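Angiogenin-1 (Salmo salar, PDB 7BFK) probably cleaves RNA as a secreted endoribonuclease of the pancreatic ribonuclease family. Local coordinates at residues Pro75-Ile80 and Ser97-Val103. Residue numbers count along the deposited sequence, not the author numbering.
Sequences PFSVVI and SSATKKV
Antiparallel strands alternate hydrogen-bonded and non-hydrogen-bonded pairs, as do Pro75-Ile80 and Ser97-Val103, both segments extended, axes of the short strands 4.7 Å apart at closest, N-to-C directions at 144°. Ser97 opens with a hydrogen-bonded pair: its N donates to Ile80 O and its O accepts from Ile80 N, both 2.8 Å, while a water lies 2.7 Å from Ser97 OG (chi1 p) and donates to Ile80 O at 3.0 Å. Ser98-Val79 and, later, Thr100-Ser77 are non-hydrogen-bonded pairs, CA to CA 4.6 Å, sharing one face; the other pairs' side chains share the opposite face. Ala99 pairs by hydrogen bonds, Val78 N donating to Ala99 O (2.8 Å) and Ala99 N to Val78 O (3.1 Å); Ala99 CB lies 3.9 Å from Val78 CG2. Lys101 closes the series likewise, Lys101 N donating to Phe76 O (2.9 Å), Phe76 N to Lys101 O (2.8 Å). Buried Val103 (chi1 m) points CA-to-CB toward 75-80, making apolar contacts, CG2 3.9 Å from Phe76 CD1 (chi1 m), CG1 4.0 Å from Val78 CG1. Strand 43-47 extends the curved RNase A-fold sheet beyond 76-85, which forms its long hairpin with 93-108.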
loop_
_atom_site.group_PDB
_atom_site.type_symbol
_atom_site.label_atom_id
_atom_site.label_comp_id
_atom_site.label_asym_id
_atom_site.label_seq_id
_atom_site.Cartn_x
_atom_site.Cartn_y
_atom_site.Cartn_z
ATOM N N PRO A 75 -13.616 -2.111 6.644
ATOM C CA PRO A 75 -12.602 -1.072 6.730
ATOM C C PRO A 75 -11.344 -1.604 7.429
ATOM O O PRO A 75 -11.445 -2.529 8.221
ATOM C CB PRO A 75 -13.290 0.006 7.565
ATOM C CG PRO A 75 -14.197 -0.783 8.476
ATOM C CD PRO A 75 -14.698 -1.935 7.634
ATOM N N PHE A 76 -10.200 -1.006 7.115
ATOM C CA PHE A 76 -8.879 -1.315 7.688
ATOM C C PHE A 76 -8.306 -0.054 8.342
ATOM O O PHE A 76 -8.659 1.070 7.915
ATOM C CB PHE A 76 -7.911 -1.792 6.587
ATOM C CG PHE A 76 -8.164 -3.177 6.066
ATOM C CD1 PHE A 76 -9.093 -3.402 5.063
ATOM C CD2 PHE A 76 -7.500 -4.272 6.606
ATOM C CE1 PHE A 76 -9.327 -4.686 4.598
ATOM C CE2 PHE A 76 -7.741 -5.557 6.132
ATOM C CZ PHE A 76 -8.657 -5.758 5.136
ATOM N N SER A 77 -7.497 -0.216 9.389
ATOM C CA SER A 77 -6.643 0.869 9.907
ATOM C C SER A 77 -5.542 1.061 8.878
ATOM O O SER A 77 -4.939 0.046 8.480
ATOM C CB SER A 77 -6.036 0.590 11.253
ATOM O OG SER A 77 -6.995 0.733 12.262
ATOM N N VAL A 78 -5.314 2.293 8.452
ATOM C CA VAL A 78 -4.248 2.593 7.465
ATOM C C VAL A 78 -3.417 3.754 7.986
ATOM O O VAL A 78 -3.897 4.539 8.833
ATOM C CB VAL A 78 -4.819 2.890 6.060
ATOM C CG1 VAL A 78 -5.604 1.711 5.508
ATOM C CG2 VAL A 78 -5.668 4.149 6.044
ATOM N N VAL A 79 -2.192 3.813 7.504
ATOM C CA VAL A 79 -1.257 4.943 7.693
ATOM C C VAL A 79 -0.918 5.422 6.287
ATOM O O VAL A 79 -0.507 4.582 5.463
ATOM C CB VAL A 79 -0.001 4.557 8.493
ATOM C CG1 VAL A 79 1.069 5.629 8.361
ATOM C CG2 VAL A 79 -0.332 4.284 9.967
ATOM N N ILE A 80 -1.102 6.713 6.034
ATOM C CA ILE A 80 -0.795 7.376 4.745
ATOM C C ILE A 80 0.420 8.274 4.960
ATOM O O ILE A 80 0.371 9.170 5.858
ATOM C CB ILE A 80 -2.022 8.155 4.228
ATOM C CG1 ILE A 80 -3.250 7.244 4.132
ATOM C CG2 ILE A 80 -1.725 8.832 2.888
ATOM C CD1 ILE A 80 -4.548 7.971 4.222
ATOM N N SER A 97 -0.317 10.289 8.373
ATOM C CA SER A 97 -1.705 10.443 8.854
ATOM C C SER A 97 -2.328 9.061 8.997
ATOM O O SER A 97 -1.902 8.103 8.300
ATOM C CB SER A 97 -2.517 11.372 7.984
ATOM O OG SER A 97 -2.498 10.954 6.638
ATOM N N SER A 98 -3.248 8.944 9.933
ATOM C CA SER A 98 -3.954 7.693 10.242
ATOM C C SER A 98 -5.389 7.850 9.771
ATOM O O SER A 98 -5.882 8.998 9.748
ATOM C CB SER A 98 -3.869 7.387 11.714
ATOM O OG SER A 98 -4.384 6.097 11.966
ATOM N N ALA A 99 -6.007 6.756 9.357
ATOM C CA ALA A 99 -7.415 6.711 8.931
ATOM C C ALA A 99 -7.929 5.278 9.038
ATOM O O ALA A 99 -7.119 4.331 9.179
ATOM C CB ALA A 99 -7.562 7.238 7.519
ATOM N N THR A 100 -9.245 5.145 8.998
ATOM C CA THR A 100 -9.956 3.865 8.979
ATOM C C THR A 100 -10.790 3.872 7.708
ATOM O O THR A 100 -11.733 4.660 7.640
ATOM C CB THR A 100 -10.777 3.643 10.251
ATOM O OG1 THR A 100 -9.899 3.803 11.366
ATOM C CG2 THR A 100 -11.391 2.267 10.256
ATOM N N LYS A 101 -10.437 3.043 6.733
ATOM C CA LYS A 101 -11.100 3.103 5.406
ATOM C C LYS A 101 -11.133 1.745 4.727
ATOM O O LYS A 101 -10.285 0.881 5.025
ATOM C CB LYS A 101 -10.373 4.140 4.534
ATOM C CG LYS A 101 -10.640 5.573 4.978
ATOM C CD LYS A 101 -10.554 6.614 3.925
ATOM C CE LYS A 101 -11.060 7.961 4.407
ATOM N NZ LYS A 101 -12.529 7.960 4.583
ATOM N N LYS A 102 -12.137 1.546 3.885
ATOM C CA LYS A 102 -12.159 0.396 2.967
ATOM C C LYS A 102 -11.012 0.680 2.002
ATOM O O LYS A 102 -10.779 1.883 1.698
ATOM C CB LYS A 102 -13.516 0.251 2.284
ATOM C CG LYS A 102 -14.668 0.047 3.261
ATOM C CD LYS A 102 -15.974 -0.305 2.612
ATOM C CE LYS A 102 -17.152 -0.152 3.544
ATOM N NZ LYS A 102 -16.799 -0.565 4.917
ATOM N N VAL A 103 -10.288 -0.346 1.592
ATOM C CA VAL A 103 -9.135 -0.167 0.671
ATOM C C VAL A 103 -9.536 -0.676 -0.714
ATOM O O VAL A 103 -10.437 -1.554 -0.816
ATOM C CB VAL A 103 -7.885 -0.862 1.210
ATOM C CG1 VAL A 103 -7.432 -0.223 2.509
ATOM C CG2 VAL A 103 -8.119 -2.358 1.381
HETATM O O HOH W 1 -0.447 11.926 5.135
#